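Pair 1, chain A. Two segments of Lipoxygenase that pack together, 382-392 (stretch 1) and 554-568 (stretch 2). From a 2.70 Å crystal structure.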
# COMPACT_ATOMS: atom_id res chain seq x y z
N PRO A 382 -10.91 4.86 20.46
CA PRO A 382 -11.32 3.55 19.95
C PRO A 382 -11.13 3.38 18.45
O PRO A 382 -10.94 2.25 17.99
CB PRO A 382 -12.82 3.48 20.31
CG PRO A 382 -13.13 4.75 21.05
CD PRO A 382 -11.84 5.36 21.48
N ILE A 383 -11.19 4.47 17.69
CA ILE A 383 -11.00 4.42 16.25
C ILE A 383 -9.64 3.82 15.89
O ILE A 383 -9.48 3.17 14.85
CB ILE A 383 -11.16 5.82 15.62
CG1 ILE A 383 -12.61 6.27 15.72
CG2 ILE A 383 -10.75 5.82 14.16
CD1 ILE A 383 -13.57 5.37 14.98
N ARG A 384 -8.67 4.00 16.78
CA ARG A 384 -7.38 3.33 16.67
C ARG A 384 -7.55 1.82 16.47
O ARG A 384 -7.08 1.25 15.49
CB ARG A 384 -6.53 3.57 17.91
CG ARG A 384 -5.34 2.64 18.03
CD ARG A 384 -5.05 2.29 19.48
NE ARG A 384 -3.65 1.95 19.68
CZ ARG A 384 -3.07 1.91 20.87
NH1 ARG A 384 -1.78 1.60 20.97
NH2 ARG A 384 -3.77 2.19 21.97
N LEU A 385 -8.28 1.21 17.40
CA LEU A 385 -8.57 -0.22 17.38
C LEU A 385 -9.21 -0.64 16.07
O LEU A 385 -9.14 -1.81 15.68
CB LEU A 385 -9.49 -0.59 18.55
CG LEU A 385 -8.84 -1.15 19.82
CD1 LEU A 385 -7.61 -0.36 20.22
CD2 LEU A 385 -9.85 -1.16 20.96
N MET A 386 -9.83 0.31 15.39
CA MET A 386 -10.53 0.03 14.15
C MET A 386 -9.63 0.21 12.93
O MET A 386 -9.76 -0.52 11.95
CB MET A 386 -11.76 0.92 14.04
CG MET A 386 -12.37 0.98 12.66
SD MET A 386 -13.85 2.00 12.68
CE MET A 386 -14.30 1.91 10.96
N LEU A 387 -8.69 1.16 13.01
CA LEU A 387 -7.89 1.52 11.85
C LEU A 387 -6.50 0.87 11.79
O LEU A 387 -6.06 0.46 10.71
CB LEU A 387 -7.73 3.04 11.78
CG LEU A 387 -8.93 3.81 11.22
CD1 LEU A 387 -8.64 5.30 11.17
CD2 LEU A 387 -9.30 3.27 9.85
N THR A 388 -5.82 0.78 12.92
CA THR A 388 -4.45 0.26 12.96
C THR A 388 -4.22 -1.11 12.28
O THR A 388 -3.22 -1.26 11.57
CB THR A 388 -3.93 0.16 14.41
OG1 THR A 388 -5.00 -0.26 15.28
CG2 THR A 388 -3.43 1.50 14.89
N PRO A 389 -5.11 -2.11 12.48
CA PRO A 389 -4.81 -3.41 11.85
C PRO A 389 -4.80 -3.38 10.33
O PRO A 389 -4.19 -4.25 9.70
CB PRO A 389 -5.94 -4.31 12.36
CG PRO A 389 -7.04 -3.39 12.72
CD PRO A 389 -6.36 -2.18 13.27
N HIS A 390 -5.45 -2.39 9.73
CA HIS A 390 -5.49 -2.27 8.28
C HIS A 390 -4.37 -1.37 7.76
O HIS A 390 -3.99 -1.46 6.59
CB HIS A 390 -6.84 -1.72 7.83
CG HIS A 390 -8.01 -2.48 8.39
ND1 HIS A 390 -8.29 -3.78 8.03
CD2 HIS A 390 -8.96 -2.12 9.29
CE1 HIS A 390 -9.36 -4.19 8.68
NE2 HIS A 390 -9.79 -3.20 9.45
N LEU A 391 -3.83 -0.52 8.62
CA LEU A 391 -2.80 0.43 8.22
C LEU A 391 -1.41 -0.01 8.68
O LEU A 391 -0.41 0.60 8.30
CB LEU A 391 -3.11 1.82 8.77
CG LEU A 391 -4.24 2.57 8.06
CD1 LEU A 391 -4.67 3.78 8.85
CD2 LEU A 391 -3.80 2.98 6.66
N LYS A 392 -1.35 -1.07 9.47
CA LYS A 392 -0.06 -1.55 9.96
C LYS A 392 0.78 -2.14 8.83
O LYS A 392 0.26 -2.57 7.81
CB LYS A 392 -0.25 -2.58 11.08
CG LYS A 392 -1.12 -3.77 10.75
CD LYS A 392 -0.50 -5.06 11.30
CE LYS A 392 -1.54 -6.12 11.66
NZ LYS A 392 -2.34 -6.62 10.51
N ASN A 554 -18.10 12.46 8.55
CA ASN A 554 -16.81 12.61 7.89
C ASN A 554 -15.85 11.49 8.29
O ASN A 554 -15.25 10.84 7.43
CB ASN A 554 -16.19 13.96 8.24
CG ASN A 554 -16.67 15.08 7.34
OD1 ASN A 554 -17.44 14.85 6.40
ND2 ASN A 554 -16.23 16.30 7.62
N LEU A 555 -15.72 11.28 9.59
CA LEU A 555 -14.83 10.25 10.12
C LEU A 555 -15.25 8.86 9.65
O LEU A 555 -14.41 8.07 9.24
CB LEU A 555 -14.79 10.31 11.64
CG LEU A 555 -13.72 9.43 12.28
CD1 LEU A 555 -12.35 9.78 11.71
CD2 LEU A 555 -13.73 9.58 13.80
N LYS A 556 -16.55 8.57 9.71
CA LYS A 556 -17.08 7.30 9.24
C LYS A 556 -16.72 7.06 7.78
O LYS A 556 -16.33 5.95 7.40
CB LYS A 556 -18.60 7.25 9.43
CG LYS A 556 -19.05 7.26 10.88
CD LYS A 556 -20.43 7.88 11.02
CE LYS A 556 -21.52 6.86 10.80
NZ LYS A 556 -21.74 6.01 11.99
N GLN A 557 -16.84 8.10 6.96
CA GLN A 557 -16.52 7.97 5.54
C GLN A 557 -15.04 7.73 5.32
O GLN A 557 -14.65 6.89 4.50
CB GLN A 557 -16.98 9.22 4.77
CG GLN A 557 -16.45 9.31 3.34
CD GLN A 557 -16.82 8.10 2.48
OE1 GLN A 557 -17.77 7.37 2.77
NE2 GLN A 557 -16.06 7.88 1.41
N CYS A 558 -14.20 8.46 6.05
CA CYS A 558 -12.76 8.29 5.94
C CYS A 558 -12.36 6.87 6.33
O CYS A 558 -11.53 6.23 5.68
CB CYS A 558 -12.03 9.32 6.82
SG CYS A 558 -10.23 9.34 6.65
N CYS A 559 -12.99 6.37 7.39
CA CYS A 559 -12.76 5.01 7.87
C CYS A 559 -13.15 3.97 6.81
O CYS A 559 -12.39 3.04 6.54
CB CYS A 559 -13.52 4.78 9.16
SG CYS A 559 -12.83 5.65 10.60
N ARG A 560 -14.33 4.16 6.22
CA ARG A 560 -14.78 3.32 5.11
C ARG A 560 -13.76 3.30 3.97
O ARG A 560 -13.43 2.25 3.43
CB ARG A 560 -16.13 3.80 4.57
CG ARG A 560 -17.34 3.33 5.35
CD ARG A 560 -18.62 3.65 4.60
NE ARG A 560 -18.84 5.09 4.44
CZ ARG A 560 -19.57 5.83 5.28
NH1 ARG A 560 -20.14 5.27 6.34
NH2 ARG A 560 -19.72 7.13 5.06
N HIS A 561 -13.29 4.49 3.61
CA HIS A 561 -12.31 4.64 2.53
C HIS A 561 -11.03 3.85 2.81
O HIS A 561 -10.61 3.00 2.01
CB HIS A 561 -12.00 6.13 2.35
CG HIS A 561 -11.23 6.45 1.11
ND1 HIS A 561 -11.80 6.40 -0.15
CD2 HIS A 561 -9.95 6.83 0.93
CE1 HIS A 561 -10.89 6.73 -1.05
NE2 HIS A 561 -9.76 7.00 -0.42
N ILE A 562 -10.42 4.15 3.96
CA ILE A 562 -9.21 3.49 4.41
C ILE A 562 -9.35 1.97 4.40
O ILE A 562 -8.57 1.26 3.76
CB ILE A 562 -8.81 3.94 5.83
CG1 ILE A 562 -8.44 5.43 5.82
CG2 ILE A 562 -7.66 3.10 6.36
CD1 ILE A 562 -8.30 6.02 7.22
N ILE A 563 -10.37 1.48 5.10
CA ILE A 563 -10.59 0.04 5.20
C ILE A 563 -10.79 -0.57 3.83
O ILE A 563 -10.25 -1.64 3.53
CB ILE A 563 -11.80 -0.29 6.10
CG1 ILE A 563 -11.52 0.12 7.54
CG2 ILE A 563 -12.11 -1.77 6.04
CD1 ILE A 563 -12.69 -0.10 8.47
N PHE A 564 -11.56 0.10 2.98
CA PHE A 564 -11.83 -0.42 1.64
C PHE A 564 -10.56 -0.61 0.85
O PHE A 564 -10.35 -1.66 0.24
CB PHE A 564 -12.78 0.49 0.86
CG PHE A 564 -13.12 -0.04 -0.50
CD1 PHE A 564 -12.39 0.33 -1.63
CD2 PHE A 564 -14.18 -0.93 -0.67
CE1 PHE A 564 -12.71 -0.16 -2.88
CE2 PHE A 564 -14.51 -1.42 -1.92
CZ PHE A 564 -13.77 -1.04 -3.03
N HIS A 565 -9.70 0.40 0.85
CA HIS A 565 -8.51 0.31 0.01
C HIS A 565 -7.39 -0.53 0.60
O HIS A 565 -6.58 -1.09 -0.13
CB HIS A 565 -8.01 1.71 -0.33
CG HIS A 565 -8.91 2.42 -1.30
ND1 HIS A 565 -10.02 3.13 -0.89
CD2 HIS A 565 -8.89 2.49 -2.65
CE1 HIS A 565 -10.63 3.62 -1.95
NE2 HIS A 565 -9.97 3.25 -3.03
N THR A 566 -7.35 -0.65 1.93
CA THR A 566 -6.31 -1.45 2.56
C THR A 566 -6.65 -2.94 2.55
O THR A 566 -5.77 -3.79 2.70
CB THR A 566 -6.08 -1.02 4.02
OG1 THR A 566 -7.33 -0.96 4.71
CG2 THR A 566 -5.39 0.34 4.06
N THR A 567 -7.93 -3.26 2.38
CA THR A 567 -8.36 -4.66 2.34
C THR A 567 -8.71 -5.12 0.93
O THR A 567 -7.84 -5.58 0.19
CB THR A 567 -9.57 -4.91 3.26
OG1 THR A 567 -10.67 -4.10 2.83
CG2 THR A 567 -9.22 -4.57 4.70
N LEU A 568 -9.98 -5.00 0.54
CA LEU A 568 -10.44 -5.52 -0.74
C LEU A 568 -9.71 -4.97 -1.97
O LEU A 568 -9.32 -5.73 -2.84
CB LEU A 568 -11.94 -5.28 -0.92
CG LEU A 568 -12.44 -5.73 -2.30
CD1 LEU A 568 -12.22 -7.23 -2.49
CD2 LEU A 568 -13.91 -5.36 -2.51

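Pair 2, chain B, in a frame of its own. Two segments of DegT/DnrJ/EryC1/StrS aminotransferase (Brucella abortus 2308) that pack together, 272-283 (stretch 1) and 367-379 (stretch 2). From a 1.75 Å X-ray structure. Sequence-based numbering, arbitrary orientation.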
# COMPACT_ATOMS: atom_id res chain seq x y z
N ARG B 272 21.62 -2.24 27.74
CA ARG B 272 22.52 -2.90 28.70
C ARG B 272 22.41 -2.23 30.07
O ARG B 272 22.43 -2.90 31.09
CB ARG B 272 23.97 -2.92 28.19
CG ARG B 272 24.15 -3.93 27.06
CD ARG B 272 25.59 -3.98 26.51
NE ARG B 272 25.69 -4.90 25.36
CZ ARG B 272 25.81 -6.23 25.46
NH1 ARG B 272 25.81 -6.85 26.64
NH2 ARG B 272 25.89 -6.98 24.35
N ARG B 273 22.27 -0.92 30.07
CA ARG B 273 22.11 -0.19 31.32
C ARG B 273 20.78 -0.57 32.01
O ARG B 273 20.77 -0.76 33.24
CB ARG B 273 22.25 1.32 31.11
CG ARG B 273 22.43 2.10 32.40
CD ARG B 273 22.98 3.48 32.06
NE ARG B 273 23.26 4.24 33.28
CZ ARG B 273 22.43 5.11 33.87
NH1 ARG B 273 21.24 5.40 33.36
NH2 ARG B 273 22.83 5.73 34.97
N TYR B 274 19.69 -0.69 31.27
CA TYR B 274 18.46 -1.20 31.89
C TYR B 274 18.67 -2.61 32.43
O TYR B 274 18.22 -2.93 33.54
CB TYR B 274 17.33 -1.30 30.87
CG TYR B 274 16.43 -0.12 30.60
CD1 TYR B 274 15.83 0.64 31.63
CD2 TYR B 274 16.06 0.17 29.27
CE1 TYR B 274 14.95 1.67 31.34
CE2 TYR B 274 15.18 1.18 28.96
CZ TYR B 274 14.61 1.92 30.01
OH TYR B 274 13.70 2.90 29.69
N ASN B 275 19.28 -3.48 31.63
CA ASN B 275 19.38 -4.90 32.01
C ASN B 275 20.15 -5.05 33.33
O ASN B 275 19.67 -5.73 34.23
CB ASN B 275 20.02 -5.76 30.91
CG ASN B 275 19.07 -6.02 29.73
OD1 ASN B 275 17.86 -5.74 29.79
ND2 ASN B 275 19.60 -6.61 28.69
N GLU B 276 21.29 -4.36 33.44
CA GLU B 276 22.13 -4.47 34.64
C GLU B 276 21.44 -3.87 35.86
O GLU B 276 21.58 -4.38 36.95
CB GLU B 276 23.51 -3.83 34.40
CG GLU B 276 24.34 -4.64 33.40
CD GLU B 276 24.52 -6.12 33.83
OE1 GLU B 276 24.85 -6.38 35.02
OE2 GLU B 276 24.33 -7.03 32.98
N ALA B 277 20.63 -2.83 35.67
CA ALA B 277 20.02 -2.15 36.81
C ALA B 277 18.74 -2.84 37.27
O ALA B 277 18.34 -2.68 38.42
CB ALA B 277 19.75 -0.70 36.46
N LEU B 278 18.09 -3.58 36.36
CA LEU B 278 16.74 -4.11 36.64
C LEU B 278 16.66 -5.62 36.85
O LEU B 278 15.62 -6.12 37.28
CB LEU B 278 15.78 -3.71 35.49
CG LEU B 278 15.46 -2.21 35.43
CD1 LEU B 278 14.72 -1.89 34.14
CD2 LEU B 278 14.67 -1.76 36.64
N LYS B 279 17.72 -6.34 36.53
CA LYS B 279 17.67 -7.78 36.49
C LYS B 279 17.27 -8.47 37.80
O LYS B 279 16.76 -9.60 37.76
CB LYS B 279 19.02 -8.36 36.02
CG LYS B 279 20.17 -8.09 36.95
CD LYS B 279 21.46 -8.55 36.28
CE LYS B 279 22.67 -8.12 37.11
NZ LYS B 279 23.92 -8.55 36.43
N ASP B 280 17.48 -7.81 38.92
CA ASP B 280 17.10 -8.39 40.21
C ASP B 280 15.66 -8.13 40.66
O ASP B 280 15.24 -8.71 41.66
CB ASP B 280 18.05 -7.91 41.30
CG ASP B 280 18.03 -6.41 41.50
OD1 ASP B 280 17.93 -5.61 40.52
OD2 ASP B 280 18.13 -6.00 42.65
N VAL B 281 14.93 -7.25 39.98
CA VAL B 281 13.54 -6.97 40.35
C VAL B 281 12.52 -7.35 39.25
O VAL B 281 11.35 -7.53 39.54
CB VAL B 281 13.32 -5.49 40.73
CG1 VAL B 281 13.99 -5.16 42.05
CG2 VAL B 281 13.79 -4.54 39.63
N VAL B 282 12.96 -7.43 37.99
CA VAL B 282 12.09 -7.88 36.91
C VAL B 282 12.88 -8.77 35.96
O VAL B 282 14.10 -8.84 36.04
CB VAL B 282 11.48 -6.70 36.09
CG1 VAL B 282 10.50 -5.90 36.94
CG2 VAL B 282 12.54 -5.81 35.48
N LYS B 283 12.18 -9.43 35.05
CA LYS B 283 12.83 -10.26 34.07
C LYS B 283 13.24 -9.39 32.90
O LYS B 283 12.40 -8.73 32.30
CB LYS B 283 11.90 -11.39 33.66
CG LYS B 283 12.44 -12.35 32.64
CD LYS B 283 11.60 -13.64 32.64
CE LYS B 283 12.18 -14.72 31.75
NZ LYS B 283 12.38 -14.18 30.39
N GLN B 367 16.45 7.70 32.11
CA GLN B 367 16.64 6.30 32.41
C GLN B 367 16.76 6.05 33.91
O GLN B 367 16.12 5.13 34.43
CB GLN B 367 17.85 5.75 31.67
CG GLN B 367 17.92 4.25 31.71
CD GLN B 367 18.84 3.67 30.65
OE1 GLN B 367 19.83 4.26 30.27
NE2 GLN B 367 18.49 2.48 30.18
N ASP B 368 17.55 6.85 34.61
CA ASP B 368 17.64 6.71 36.06
C ASP B 368 16.28 6.81 36.74
O ASP B 368 16.01 6.10 37.69
CB ASP B 368 18.57 7.78 36.67
CG ASP B 368 20.04 7.57 36.29
OD1 ASP B 368 20.40 6.50 35.76
OD2 ASP B 368 20.83 8.50 36.51
N LYS B 369 15.44 7.72 36.27
CA LYS B 369 14.14 7.94 36.86
C LYS B 369 13.29 6.69 36.65
O LYS B 369 12.60 6.21 37.58
CB LYS B 369 13.48 9.16 36.24
CG LYS B 369 12.17 9.53 36.91
CD LYS B 369 11.33 10.45 36.05
CE LYS B 369 10.22 11.06 36.90
NZ LYS B 369 9.21 11.79 36.06
N ILE B 370 13.35 6.16 35.43
CA ILE B 370 12.58 4.97 35.09
C ILE B 370 13.05 3.82 35.97
O ILE B 370 12.25 3.14 36.59
CB ILE B 370 12.70 4.63 33.59
CG1 ILE B 370 12.07 5.72 32.70
CG2 ILE B 370 12.05 3.30 33.28
CD1 ILE B 370 12.56 5.73 31.28
N ILE B 371 14.35 3.60 36.01
CA ILE B 371 14.91 2.54 36.87
C ILE B 371 14.43 2.71 38.31
O ILE B 371 14.06 1.74 38.96
CB ILE B 371 16.46 2.50 36.78
CG1 ILE B 371 16.86 1.84 35.47
CG2 ILE B 371 17.09 1.74 37.94
CD1 ILE B 371 18.25 2.21 35.00
N GLY B 372 14.44 3.93 38.80
CA GLY B 372 14.09 4.20 40.18
C GLY B 372 12.65 3.83 40.49
O GLY B 372 12.34 3.31 41.54
N VAL B 373 11.75 4.11 39.56
CA VAL B 373 10.35 3.87 39.82
C VAL B 373 10.10 2.38 39.83
O VAL B 373 9.35 1.88 40.69
CB VAL B 373 9.45 4.59 38.78
CG1 VAL B 373 7.99 4.19 38.96
CG2 VAL B 373 9.59 6.09 38.91
N ILE B 374 10.74 1.65 38.91
CA ILE B 374 10.54 0.22 38.81
C ILE B 374 11.10 -0.48 40.08
O ILE B 374 10.42 -1.32 40.68
CB ILE B 374 11.18 -0.36 37.53
CG1 ILE B 374 10.49 0.23 36.29
CG2 ILE B 374 11.10 -1.89 37.51
CD1 ILE B 374 11.13 -0.11 34.97
N ARG B 375 12.30 -0.11 40.49
CA ARG B 375 12.92 -0.69 41.68
C ARG B 375 12.07 -0.37 42.93
O ARG B 375 11.82 -1.24 43.79
CB ARG B 375 14.35 -0.15 41.85
CG ARG B 375 15.31 -0.60 40.74
CD ARG B 375 16.75 -0.21 41.06
NE ARG B 375 17.19 -1.01 42.19
CZ ARG B 375 17.58 -2.28 42.10
NH1 ARG B 375 17.64 -2.90 40.92
NH2 ARG B 375 17.91 -2.94 43.18
N GLY B 376 11.59 0.87 43.00
CA GLY B 376 10.78 1.31 44.13
C GLY B 376 9.47 0.55 44.20
O GLY B 376 9.05 0.15 45.28
N PHE B 377 8.82 0.34 43.05
CA PHE B 377 7.61 -0.46 42.98
C PHE B 377 7.82 -1.84 43.57
O PHE B 377 6.94 -2.37 44.25
CB PHE B 377 7.13 -0.63 41.52
CG PHE B 377 5.83 -1.40 41.39
CD1 PHE B 377 4.61 -0.79 41.70
CD2 PHE B 377 5.83 -2.73 41.00
CE1 PHE B 377 3.43 -1.51 41.59
CE2 PHE B 377 4.64 -3.44 40.88
CZ PHE B 377 3.45 -2.83 41.18
N HIS B 378 9.00 -2.43 43.31
CA HIS B 378 9.30 -3.77 43.76
C HIS B 378 10.00 -3.79 45.13
O HIS B 378 10.64 -4.77 45.49
CB HIS B 378 10.09 -4.50 42.67
CG HIS B 378 9.25 -4.90 41.51
ND1 HIS B 378 8.18 -5.76 41.65
CD2 HIS B 378 9.29 -4.55 40.21
CE1 HIS B 378 7.60 -5.92 40.48
NE2 HIS B 378 8.26 -5.21 39.58
N GLY B 379 9.87 -2.71 45.88
CA GLY B 379 10.27 -2.70 47.29
C GLY B 379 11.74 -2.43 47.54
O GLY B 379 12.18 -2.60 48.67

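Two helical segments that run side by side in the same general direction can be packed with very different chemistry, and these two pairs illustrate the point. Over 14 central residues their backbones superpose with an RMSD of 0.6 Å. In pair 1 the N-to-C directions of the two helices diverge by 28° and their axes approach to 9.6 Å; in pair 2 the values are 26° and 10.5 Å. The signed crossing angles, however, are 28° and -26°, so the likeness lies in the local backbone rather than in the sense of crossing of the fitted axes. Both first stretches lose regular helical hydrogen bonding near their ends: the helix of pair 1 is kinked where the N atoms of P389(A) and H390(A) have no bond to the turn before, while the last part of the first stretch of pair 2 is not regular helix.

The most conserved solution is a leucine against an isoleucine. L387(A) matches L278(B), and I562(A) matches I374(B), whose CA atoms fall within 0.1 Å. L387(A) CD2 lies 3.9 Å from I562(A) CG2, and L278(B) CD2 lies 3.7 Å from I374(B) CG2. Both leucines have CA-to-CB bonds directed sideways, but the m, t rotamer brings their ends nearer the partner helix. The neighbouring L391(A) and V282(B) also correspond, and each packs on the same isoleucine: L391(A) CG is 3.9 Å from I562(A) CG2, and V282(B) CG1 is 4.1 Å from I374(B) CG2.

Beside this shared centre, bulk is exchanged between the helices. In pair 1 the long, extended M386(A) reaches a small partner, placing its CE 3.5 Å from CB of C559(A). In pair 2 the matching positions hold A277(B) and I371(B), so the larger side chain comes from the second stretch. I371(B) sits as a knob among R273(B), Y274(B), A277(B) and L278(B), with its CD1 3.6 Å from A277(B) CB.

One turn further along the second stretch comes the sharpest change of chemistry. I563(A) keeps the contact apolar, its CD1 3.6 Å from M386(A) CE, and its CG2 lies over one face of the H390(A) ring. Its counterpart R375(B) instead turns its guanidinium edge to the first stretch. R375(B) NH1 donates to D280(B) OD1 at 2.8 Å and NH2 to D280(B) OD2 at 3.1 Å, a two-pronged salt bridge; NH1 also makes a weak hydrogen bond to A277(B) O at 2.6 Å. D280(B) matches P389(A), which does not touch the second stretch.

Histidine changes sides as well. H390(A), on the first stretch, approaches T566(A), with CB 3.2 Å from OG1. Its match is V281(B), while T566(A) matches H378(B); there, V281(B) O lies over one face of the H378(B) ring, 3.7 Å from CD2.

Pair 2 adds a second salt bridge, R273(B) NH2 to D368(B) OD1 at 2.7 Å. It buries 772 Å² against 526 Å² in pair 1, where no hydrogen bond across the stretches is assigned. A common apolar centre thus accommodates largely apolar packing in one case and salt bridges alongside it in the other.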